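Local coordinates for superoxide dismutase [Fe] (Sulfolobus acidocaldarius, PDB 1B06), which converts superoxide radicals into hydrogen peroxide and oxygen with one iron ion per subunit, protecting the cell from their toxicity, at residues 32-37 / 86-91; 121-126 / 189-194; 137-142 / 157-162. One frame throughout, in Å; residues are numbered along the deposited sequence.

Contact 1. Residues 32-37 / 86-91. With FE (Fe (III) ion), chain G.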
loop_
_atom_site.group_PDB
_atom_site.type_symbol
_atom_site.label_atom_id
_atom_site.label_comp_id
_atom_site.label_asym_id
_atom_site.label_seq_id
_atom_site.Cartn_x
_atom_site.Cartn_y
_atom_site.Cartn_z
ATOM N N VAL A 32 4.355 27.669 -4.180
ATOM C CA VAL A 32 5.027 26.439 -4.606
ATOM C C VAL A 32 4.100 25.213 -4.606
ATOM O O VAL A 32 4.293 24.277 -5.383
ATOM C CB VAL A 32 6.258 26.146 -3.719
ATOM C CG1 VAL A 32 5.817 25.846 -2.298
ATOM C CG2 VAL A 32 7.043 24.985 -4.291
ATOM N N HIS A 33 3.098 25.221 -3.733
ATOM C CA HIS A 33 2.136 24.124 -3.648
ATOM C C HIS A 33 1.333 24.063 -4.942
ATOM O O HIS A 33 1.056 22.988 -5.477
ATOM C CB HIS A 33 1.185 24.358 -2.473
ATOM C CG HIS A 33 0.435 23.136 -2.039
ATOM N ND1 HIS A 33 -0.328 23.105 -0.890
ATOM C CD2 HIS A 33 0.344 21.900 -2.585
ATOM C CE1 HIS A 33 -0.855 21.903 -0.748
ATOM N NE2 HIS A 33 -0.463 21.152 -1.762
ATOM N N TYR A 34 0.965 25.240 -5.437
ATOM C CA TYR A 34 0.177 25.366 -6.653
ATOM C C TYR A 34 1.031 25.344 -7.922
ATOM O O TYR A 34 0.833 24.499 -8.790
ATOM C CB TYR A 34 -0.652 26.657 -6.592
ATOM C CG TYR A 34 -1.366 26.994 -7.879
ATOM C CD1 TYR A 34 -2.448 26.236 -8.314
ATOM C CD2 TYR A 34 -0.939 28.051 -8.678
ATOM C CE1 TYR A 34 -3.085 26.515 -9.515
ATOM C CE2 TYR A 34 -1.568 28.343 -9.884
ATOM C CZ TYR A 34 -2.638 27.569 -10.298
ATOM O OH TYR A 34 -3.245 27.825 -11.505
ATOM N N ASN A 35 1.985 26.263 -8.025
ATOM C CA ASN A 35 2.840 26.335 -9.207
ATOM C C ASN A 35 3.887 25.235 -9.288
ATOM O O ASN A 35 4.399 24.938 -10.367
ATOM C CB ASN A 35 3.537 27.692 -9.271
ATOM C CG ASN A 35 2.579 28.815 -9.563
ATOM O OD1 ASN A 35 1.889 28.810 -10.588
ATOM N ND2 ASN A 35 2.517 29.789 -8.660
ATOM N N GLY A 36 4.208 24.633 -8.152
ATOM C CA GLY A 36 5.202 23.578 -8.153
ATOM C C GLY A 36 4.608 22.187 -8.177
ATOM O O GLY A 36 4.666 21.494 -9.194
ATOM N N HIS A 37 4.019 21.784 -7.056
ATOM C CA HIS A 37 3.432 20.457 -6.925
ATOM C C HIS A 37 2.251 20.153 -7.851
ATOM O O HIS A 37 2.311 19.211 -8.642
ATOM C CB HIS A 37 3.036 20.214 -5.461
ATOM C CG HIS A 37 4.187 20.303 -4.508
ATOM N ND1 HIS A 37 5.049 19.251 -4.280
ATOM C CD2 HIS A 37 4.637 21.326 -3.742
ATOM C CE1 HIS A 37 5.978 19.621 -3.417
ATOM N NE2 HIS A 37 5.751 20.876 -3.073
ATOM N N ILE A 86 -9.782 19.988 -6.033
ATOM C CA ILE A 86 -10.892 20.103 -5.092
ATOM C C ILE A 86 -10.448 20.940 -3.888
ATOM O O ILE A 86 -11.179 21.809 -3.413
ATOM C CB ILE A 86 -11.338 18.717 -4.583
ATOM C CG1 ILE A 86 -11.911 17.898 -5.739
ATOM C CG2 ILE A 86 -12.383 18.875 -3.491
ATOM C CD1 ILE A 86 -11.961 16.405 -5.464
ATOM N N TYR A 87 -9.239 20.658 -3.413
ATOM C CA TYR A 87 -8.642 21.333 -2.264
ATOM C C TYR A 87 -8.672 22.861 -2.377
ATOM O O TYR A 87 -9.103 23.545 -1.444
ATOM C CB TYR A 87 -7.205 20.834 -2.102
ATOM C CG TYR A 87 -6.420 21.408 -0.942
ATOM C CD1 TYR A 87 -6.903 21.341 0.365
ATOM C CD2 TYR A 87 -5.161 21.966 -1.149
ATOM C CE1 TYR A 87 -6.137 21.820 1.446
ATOM C CE2 TYR A 87 -4.391 22.443 -0.087
ATOM C CZ TYR A 87 -4.880 22.368 1.206
ATOM O OH TYR A 87 -4.107 22.834 2.246
ATOM N N TRP A 88 -8.227 23.396 -3.514
ATOM C CA TRP A 88 -8.210 24.844 -3.717
ATOM C C TRP A 88 -9.611 25.437 -3.619
ATOM O O TRP A 88 -9.805 26.488 -3.017
ATOM C CB TRP A 88 -7.623 25.212 -5.082
ATOM C CG TRP A 88 -6.260 24.644 -5.371
ATOM C CD1 TRP A 88 -5.861 24.044 -6.527
ATOM C CD2 TRP A 88 -5.119 24.635 -4.500
ATOM N NE1 TRP A 88 -4.545 23.660 -6.437
ATOM C CE2 TRP A 88 -4.063 24.009 -5.204
ATOM C CE3 TRP A 88 -4.884 25.092 -3.197
ATOM C CZ2 TRP A 88 -2.789 23.828 -4.647
ATOM C CZ3 TRP A 88 -3.613 24.912 -2.642
ATOM C CH2 TRP A 88 -2.584 24.285 -3.371
ATOM N N ASN A 89 -10.585 24.759 -4.215
ATOM C CA ASN A 89 -11.963 25.230 -4.207
ATOM C C ASN A 89 -12.665 24.983 -2.879
ATOM O O ASN A 89 -13.671 25.628 -2.571
ATOM C CB ASN A 89 -12.751 24.552 -5.324
ATOM C CG ASN A 89 -12.402 25.100 -6.686
ATOM O OD1 ASN A 89 -12.504 26.297 -6.925
ATOM N ND2 ASN A 89 -11.986 24.225 -7.590
ATOM N N ASN A 90 -12.130 24.051 -2.099
ATOM C CA ASN A 90 -12.713 23.699 -0.810
ATOM C C ASN A 90 -12.270 24.650 0.297
ATOM O O ASN A 90 -12.615 24.460 1.463
ATOM C CB ASN A 90 -12.331 22.262 -0.450
ATOM C CG ASN A 90 -13.377 21.570 0.409
ATOM O OD1 ASN A 90 -14.571 21.562 0.091
ATOM N ND2 ASN A 90 -12.928 20.976 1.507
ATOM N N MET A 91 -11.495 25.664 -0.080
ATOM C CA MET A 91 -11.010 26.678 0.855
ATOM C C MET A 91 -11.432 28.060 0.338
ATOM O O MET A 91 -11.757 28.215 -0.839
ATOM C CB MET A 91 -9.484 26.604 0.976
ATOM C CG MET A 91 -8.977 25.342 1.659
ATOM S SD MET A 91 -7.232 25.390 2.102
ATOM C CE MET A 91 -6.449 25.533 0.446
HETATM FE FE FE G . -0.468 18.926 -1.714
HETATM O O HOH W 1 -1.160 23.885 1.606
HETATM O O HOH W 2 -0.614 16.853 -1.687
#
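Tyr34 on helix 27-57 and Trp88 near the end of helix 67-89 bring the two backbones closest, with the CA of Tyr34 8.9 Å from the CA of Trp88. Four aromatic side chains, His33, Tyr34, Tyr87 and Trp88, form the contact. Trp88 meets two neighbours. Its six-membered ring points an edge at one face of the His33 imidazole, planes at 77°, and Trp88 CH2 lies 3.5 Å from His33 CG. Tyr34 turns its edge to the face of the Trp88 five-membered ring, an offset edge-to-face pair. The indole NE1 is hydrogen-bonded to His38. With CG anti to the backbone N (chi1 -163°), the His33 ring lies where NE2 binds the iron at 2.2 Å and one face meets Trp88. His33 ND1 has a weak bond of 2.7 Å to water 1, which also lies 3.2 Å from Tyr87 OH. The metal and the Trp88 edge probably limit how the imidazole can turn. Tyr87 CE2 also meets His33 CE1 at 3.6 Å, and Tyr87 OH is hydrogen-bonded to Tyr187 OH. His84, Asp170, His174 and water 2 complete the iron site. This is the N-terminal helical hairpin of iron/manganese superoxide dismutases, with an aromatic cluster behind a metal ligand.

Contact 2. Residues 121-126 / 189-194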
loop_
_atom_site.group_PDB
_atom_site.type_symbol
_atom_site.label_atom_id
_atom_site.label_comp_id
_atom_site.label_asym_id
_atom_site.label_seq_id
_atom_site.Cartn_x
_atom_site.Cartn_y
_atom_site.Cartn_z
ATOM N N GLN A 121 -14.324 17.473 16.200
ATOM C CA GLN A 121 -13.457 16.693 17.071
ATOM C C GLN A 121 -13.082 15.364 16.431
ATOM O O GLN A 121 -11.915 14.976 16.429
ATOM C CB GLN A 121 -14.156 16.411 18.403
ATOM C CG GLN A 121 -14.062 17.535 19.408
ATOM C CD GLN A 121 -15.068 17.386 20.534
ATOM O OE1 GLN A 121 -15.463 16.275 20.887
ATOM N NE2 GLN A 121 -15.488 18.509 21.104
ATOM N N VAL A 122 -14.080 14.662 15.900
ATOM C CA VAL A 122 -13.855 13.364 15.276
ATOM C C VAL A 122 -13.049 13.484 13.986
ATOM O O VAL A 122 -12.154 12.672 13.729
ATOM C CB VAL A 122 -15.183 12.647 14.974
ATOM C CG1 VAL A 122 -14.908 11.281 14.360
ATOM C CG2 VAL A 122 -15.984 12.489 16.254
ATOM N N PHE A 123 -13.358 14.496 13.180
ATOM C CA PHE A 123 -12.630 14.703 11.934
ATOM C C PHE A 123 -11.165 15.029 12.222
ATOM O O PHE A 123 -10.259 14.543 11.538
ATOM C CB PHE A 123 -13.258 15.835 11.119
ATOM C CG PHE A 123 -12.707 15.950 9.723
ATOM C CD1 PHE A 123 -11.533 16.655 9.480
ATOM C CD2 PHE A 123 -13.353 15.336 8.653
ATOM C CE1 PHE A 123 -11.007 16.746 8.190
ATOM C CE2 PHE A 123 -12.837 15.421 7.357
ATOM C CZ PHE A 123 -11.662 16.127 7.126
ATOM N N SER A 124 -10.931 15.851 13.238
ATOM C CA SER A 124 -9.571 16.224 13.602
ATOM C C SER A 124 -8.810 15.020 14.158
ATOM O O SER A 124 -7.621 14.839 13.873
ATOM C CB SER A 124 -9.592 17.355 14.634
ATOM O OG SER A 124 -10.008 18.575 14.041
ATOM N N GLU A 125 -9.494 14.199 14.952
ATOM C CA GLU A 125 -8.872 13.014 15.534
ATOM C C GLU A 125 -8.435 12.058 14.424
ATOM O O GLU A 125 -7.358 11.464 14.488
ATOM C CB GLU A 125 -9.849 12.303 16.477
ATOM C CG GLU A 125 -9.179 11.271 17.371
ATOM C CD GLU A 125 -10.159 10.532 18.262
ATOM O OE1 GLU A 125 -11.267 11.058 18.499
ATOM O OE2 GLU A 125 -9.821 9.424 18.730
ATOM N N SER A 126 -9.283 11.910 13.411
ATOM C CA SER A 126 -8.986 11.048 12.274
ATOM C C SER A 126 -7.808 11.599 11.466
ATOM O O SER A 126 -6.907 10.853 11.077
ATOM C CB SER A 126 -10.212 10.939 11.371
ATOM O OG SER A 126 -11.329 10.462 12.097
ATOM N N ASN A 189 -5.644 22.820 12.907
ATOM C CA ASN A 189 -6.478 23.748 13.657
ATOM C C ASN A 189 -6.657 25.046 12.872
ATOM O O ASN A 189 -7.727 25.649 12.889
ATOM C CB ASN A 189 -5.845 24.050 15.010
ATOM C CG ASN A 189 -6.250 23.053 16.067
ATOM O OD1 ASN A 189 -7.311 22.438 15.971
ATOM N ND2 ASN A 189 -5.407 22.881 17.081
ATOM N N ALA A 190 -5.608 25.474 12.179
ATOM C CA ALA A 190 -5.673 26.699 11.387
ATOM C C ALA A 190 -6.567 26.524 10.162
ATOM O O ALA A 190 -7.340 27.420 9.812
ATOM C CB ALA A 190 -4.279 27.109 10.938
ATOM N N TRP A 191 -6.449 25.362 9.518
ATOM C CA TRP A 191 -7.214 25.041 8.318
ATOM C C TRP A 191 -8.725 25.250 8.470
ATOM O O TRP A 191 -9.389 25.681 7.528
ATOM C CB TRP A 191 -6.907 23.598 7.889
ATOM C CG TRP A 191 -7.850 23.043 6.852
ATOM C CD1 TRP A 191 -7.901 23.367 5.523
ATOM C CD2 TRP A 191 -8.910 22.102 7.074
ATOM N NE1 TRP A 191 -8.930 22.690 4.909
ATOM C CE2 TRP A 191 -9.563 21.907 5.838
ATOM C CE3 TRP A 191 -9.370 21.406 8.200
ATOM C CZ2 TRP A 191 -10.655 21.046 5.695
ATOM C CZ3 TRP A 191 -10.460 20.549 8.059
ATOM C CH2 TRP A 191 -11.088 20.378 6.815
ATOM N N TRP A 192 -9.269 24.957 9.648
ATOM C CA TRP A 192 -10.703 25.127 9.882
ATOM C C TRP A 192 -11.166 26.563 9.614
ATOM O O TRP A 192 -12.335 26.800 9.298
ATOM C CB TRP A 192 -11.069 24.744 11.324
ATOM C CG TRP A 192 -11.046 23.261 11.601
ATOM C CD1 TRP A 192 -10.144 22.589 12.372
ATOM C CD2 TRP A 192 -11.973 22.275 11.119
ATOM N NE1 TRP A 192 -10.446 21.250 12.399
ATOM C CE2 TRP A 192 -11.564 21.029 11.639
ATOM C CE3 TRP A 192 -13.109 22.324 10.299
ATOM C CZ2 TRP A 192 -12.250 19.837 11.366
ATOM C CZ3 TRP A 192 -13.792 21.138 10.027
ATOM C CH2 TRP A 192 -13.358 19.913 10.562
ATOM N N ASN A 193 -10.249 27.520 9.729
ATOM C CA ASN A 193 -10.582 28.926 9.513
ATOM C C ASN A 193 -10.725 29.341 8.053
ATOM O O ASN A 193 -11.211 30.438 7.768
ATOM C CB ASN A 193 -9.531 29.820 10.168
ATOM C CG ASN A 193 -9.554 29.724 11.671
ATOM O OD1 ASN A 193 -10.578 29.968 12.300
ATOM N ND2 ASN A 193 -8.424 29.361 12.256
ATOM N N VAL A 194 -10.296 28.483 7.128
ATOM C CA VAL A 194 -10.395 28.808 5.708
ATOM C C VAL A 194 -11.248 27.821 4.924
ATOM O O VAL A 194 -11.286 27.866 3.696
ATOM C CB VAL A 194 -9.002 28.889 5.038
ATOM C CG1 VAL A 194 -8.257 30.113 5.543
ATOM C CG2 VAL A 194 -8.204 27.616 5.315
#
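Two successive tryptophans, Trp191 and Trp192, both reach the side chain of Phe123, and one of them also lies over the other. The CZ3 of Trp191 sits 3.6 Å above the plane of the Trp192 ring, over its centre. Phe123 meets this pair along one side of its ring. Phe123 CD1 is 3.8 Å from Trp192 CZ2, and Phe123 CE1 is 3.8 Å from Trp191 CZ3. The Phe123 ring is nearly parallel to the six-membered ring of Trp191, at 22°, but the two are slid apart and barely overlap. Against Trp192 it is turned steeply, at 72°. The CB of Phe123 points toward 189-194, and CG is anti to the backbone N, which sets the CD1/CE1 side of the ring against both indoles. The three rings form an aromatic cluster in the C-terminal alpha/beta domain of the iron/manganese superoxide dismutase fold. It packs helix 116-129 against the end of helix 184-191. Leu167 and Val169 of strand 165-170 touch both Phe123 and Trp191, so the cluster also rests on the sheet. One polar bond crosses the contact. Trp192 NE1 gives its hydrogen to Ser124 OG at 3.2 Å, with an angle of 147° at the hydrogen. The oxygen lies close to the indole plane, at the ring edge. Ser124 OG is also hydrogen-bonded to Lys120 O, one turn back on its own helix, and so links the indole N-H to a backbone carbonyl of helix 116-129.

Contact 3. Residues 137-142 / 157-162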
loop_
_atom_site.group_PDB
_atom_site.type_symbol
_atom_site.label_atom_id
_atom_site.label_comp_id
_atom_site.label_asym_id
_atom_site.label_seq_id
_atom_site.Cartn_x
_atom_site.Cartn_y
_atom_site.Cartn_z
ATOM N N VAL A 137 -10.432 12.866 4.101
ATOM C CA VAL A 137 -11.573 13.245 3.290
ATOM C C VAL A 137 -12.909 12.895 3.917
ATOM O O VAL A 137 -12.996 12.015 4.771
ATOM C CB VAL A 137 -11.482 12.525 1.919
ATOM C CG1 VAL A 137 -12.517 13.058 0.971
ATOM C CG2 VAL A 137 -10.090 12.698 1.332
ATOM N N LEU A 138 -13.947 13.604 3.489
ATOM C CA LEU A 138 -15.304 13.332 3.938
ATOM C C LEU A 138 -16.084 13.030 2.663
ATOM O O LEU A 138 -16.247 13.907 1.808
ATOM C CB LEU A 138 -15.923 14.539 4.643
ATOM C CG LEU A 138 -17.339 14.231 5.142
ATOM C CD1 LEU A 138 -17.252 13.249 6.300
ATOM C CD2 LEU A 138 -18.045 15.500 5.579
ATOM N N TYR A 139 -16.529 11.785 2.524
ATOM C CA TYR A 139 -17.289 11.370 1.350
ATOM C C TYR A 139 -18.763 11.368 1.693
ATOM O O TYR A 139 -19.142 11.353 2.860
ATOM C CB TYR A 139 -16.955 9.929 0.929
ATOM C CG TYR A 139 -15.521 9.631 0.573
ATOM C CD1 TYR A 139 -14.987 10.033 -0.650
ATOM C CD2 TYR A 139 -14.708 8.903 1.444
ATOM C CE1 TYR A 139 -13.673 9.719 -1.001
ATOM C CE2 TYR A 139 -13.397 8.583 1.106
ATOM C CZ TYR A 139 -12.884 8.993 -0.118
ATOM O OH TYR A 139 -11.589 8.681 -0.453
ATOM N N TYR A 140 -19.597 11.380 0.666
ATOM C CA TYR A 140 -21.022 11.281 0.886
ATOM C C TYR A 140 -21.394 9.964 0.224
ATOM O O TYR A 140 -21.188 9.798 -0.978
ATOM C CB TYR A 140 -21.796 12.409 0.216
ATOM C CG TYR A 140 -23.279 12.127 0.238
ATOM C CD1 TYR A 140 -23.947 11.944 1.448
ATOM C CD2 TYR A 140 -24.007 11.998 -0.946
ATOM C CE1 TYR A 140 -25.302 11.636 1.484
ATOM C CE2 TYR A 140 -25.366 11.691 -0.923
ATOM C CZ TYR A 140 -26.006 11.509 0.298
ATOM O OH TYR A 140 -27.348 11.198 0.338
ATOM N N ASP A 141 -21.909 9.022 1.007
ATOM C CA ASP A 141 -22.297 7.729 0.465
ATOM C C ASP A 141 -23.773 7.730 0.120
ATOM O O ASP A 141 -24.627 7.670 1.000
ATOM C CB ASP A 141 -22.005 6.616 1.468
ATOM C CG ASP A 141 -22.313 5.241 0.908
ATOM O OD1 ASP A 141 -22.404 5.113 -0.329
ATOM O OD2 ASP A 141 -22.471 4.290 1.702
ATOM N N ASN A 142 -24.062 7.797 -1.171
ATOM C CA ASN A 142 -25.432 7.816 -1.664
ATOM C C ASN A 142 -26.180 6.527 -1.346
ATOM O O ASN A 142 -27.408 6.525 -1.264
ATOM C CB ASN A 142 -25.425 8.040 -3.175
ATOM C CG ASN A 142 -24.104 7.645 -3.809
ATOM O OD1 ASN A 142 -23.173 8.450 -3.887
ATOM N ND2 ASN A 142 -24.012 6.397 -4.257
ATOM N N MET A 157 -4.334 5.699 -2.016
ATOM C CA MET A 157 -4.697 4.562 -1.183
ATOM C C MET A 157 -5.809 4.876 -0.185
ATOM O O MET A 157 -5.766 5.897 0.494
ATOM C CB MET A 157 -3.470 4.042 -0.434
ATOM C CG MET A 157 -2.434 3.403 -1.335
ATOM S SD MET A 157 -0.957 2.881 -0.457
ATOM C CE MET A 157 -0.046 4.405 -0.386
ATOM N N ASN A 158 -6.804 3.988 -0.132
ATOM C CA ASN A 158 -7.951 4.066 0.780
ATOM C C ASN A 158 -9.202 4.765 0.280
ATOM O O ASN A 158 -10.147 4.917 1.036
ATOM C CB ASN A 158 -7.546 4.687 2.126
ATOM C CG ASN A 158 -6.433 3.925 2.812
ATOM O OD1 ASN A 158 -6.004 2.866 2.345
ATOM N ND2 ASN A 158 -5.951 4.462 3.924
ATOM N N HIS A 159 -9.225 5.196 -0.976
ATOM C CA HIS A 159 -10.416 5.855 -1.502
ATOM C C HIS A 159 -11.540 4.834 -1.519
ATOM O O HIS A 159 -11.295 3.632 -1.658
ATOM C CB HIS A 159 -10.222 6.320 -2.953
ATOM C CG HIS A 159 -9.384 7.550 -3.102
ATOM N ND1 HIS A 159 -9.750 8.770 -2.578
ATOM C CD2 HIS A 159 -8.210 7.752 -3.745
ATOM C CE1 HIS A 159 -8.837 9.672 -2.894
ATOM N NE2 HIS A 159 -7.892 9.080 -3.601
ATOM N N ILE A 160 -12.771 5.307 -1.378
ATOM C CA ILE A 160 -13.913 4.416 -1.462
ATOM C C ILE A 160 -14.427 4.701 -2.873
ATOM O O ILE A 160 -14.795 5.838 -3.195
ATOM C CB ILE A 160 -14.988 4.739 -0.400
ATOM C CG1 ILE A 160 -14.439 4.444 1.003
ATOM C CG2 ILE A 160 -16.229 3.890 -0.648
ATOM C CD1 ILE A 160 -15.411 4.764 2.129
ATOM N N ALA A 161 -14.413 3.667 -3.713
ATOM C CA ALA A 161 -14.817 3.771 -5.115
ATOM C C ALA A 161 -16.098 4.535 -5.416
ATOM O O ALA A 161 -17.125 4.309 -4.789
ATOM C CB ALA A 161 -14.900 2.371 -5.734
ATOM N N GLU A 162 -16.006 5.444 -6.387
ATOM C CA GLU A 162 -17.127 6.251 -6.867
ATOM C C GLU A 162 -17.733 7.334 -5.973
ATOM O O GLU A 162 -18.517 8.152 -6.452
ATOM C CB GLU A 162 -18.258 5.328 -7.324
ATOM C CG GLU A 162 -17.812 4.170 -8.191
ATOM C CD GLU A 162 -18.988 3.452 -8.818
ATOM O OE1 GLU A 162 -19.851 2.948 -8.071
ATOM O OE2 GLU A 162 -19.055 3.398 -10.061
#
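Tyr139 spans from strand 134-140 to the loop residues His159 and Ile160. Its CB leaves the strand toward the loop, and CG anti to the carbonyl carbon (chi1 -59°) takes the ring past Ile160 to His159. Tyr139 CD2 passes Ile160 CD1 at 4.3 Å, a loose apolar contact. Tyr139 CE2 then comes 4.2 Å from Ile160 N, and Tyr139 CZ is 3.9 Å from the same nitrogen. Val137 CG1 lies over one face of the ring, toward its rim. The strand is the central one of the antiparallel sheet of the C-terminal domain, between strands 147-153 and 165-170. The loop joins these two outer strands, and the tyrosine fastens it to the middle one. At the tip, Tyr139 OH and His159 ND1 share a hydrogen bond of 2.8 Å. Each atom lies near the plane of the other's ring, and the side chains cross at about a right angle. Tyr139 OH is also 3.2 Å from His159 CA. A phenylalanine here would probably leave His159 ND1 without this partner and the imidazole less firmly held on that side. His159 NE2 is hydrogen-bonded to His155 O. Asn79 of the third subunit is hydrogen-bonded to His159 O and Ala161 N.

From the N terminus, helix 27-57 runs out and helix 67-89 returns. Contact 1 closes this first loop and joins the two helices beside the iron, before the other contacts begin. The chain then enters the C-terminal domain. Helix 116-129 opens contact 2, which closes only at 189-194. Within that long loop, contact 3 opens on strand 134-140 and closes at 157-162, so it is nested in contact 2. No loops cross. The contacts still meet in space: Met91 packs on Trp191 and Val194, linking the helical hairpin to the C-terminal domain, and Phe123 packs on Leu138, linking helix to sheet. Contacts 2 and 3 both touch the third subunit.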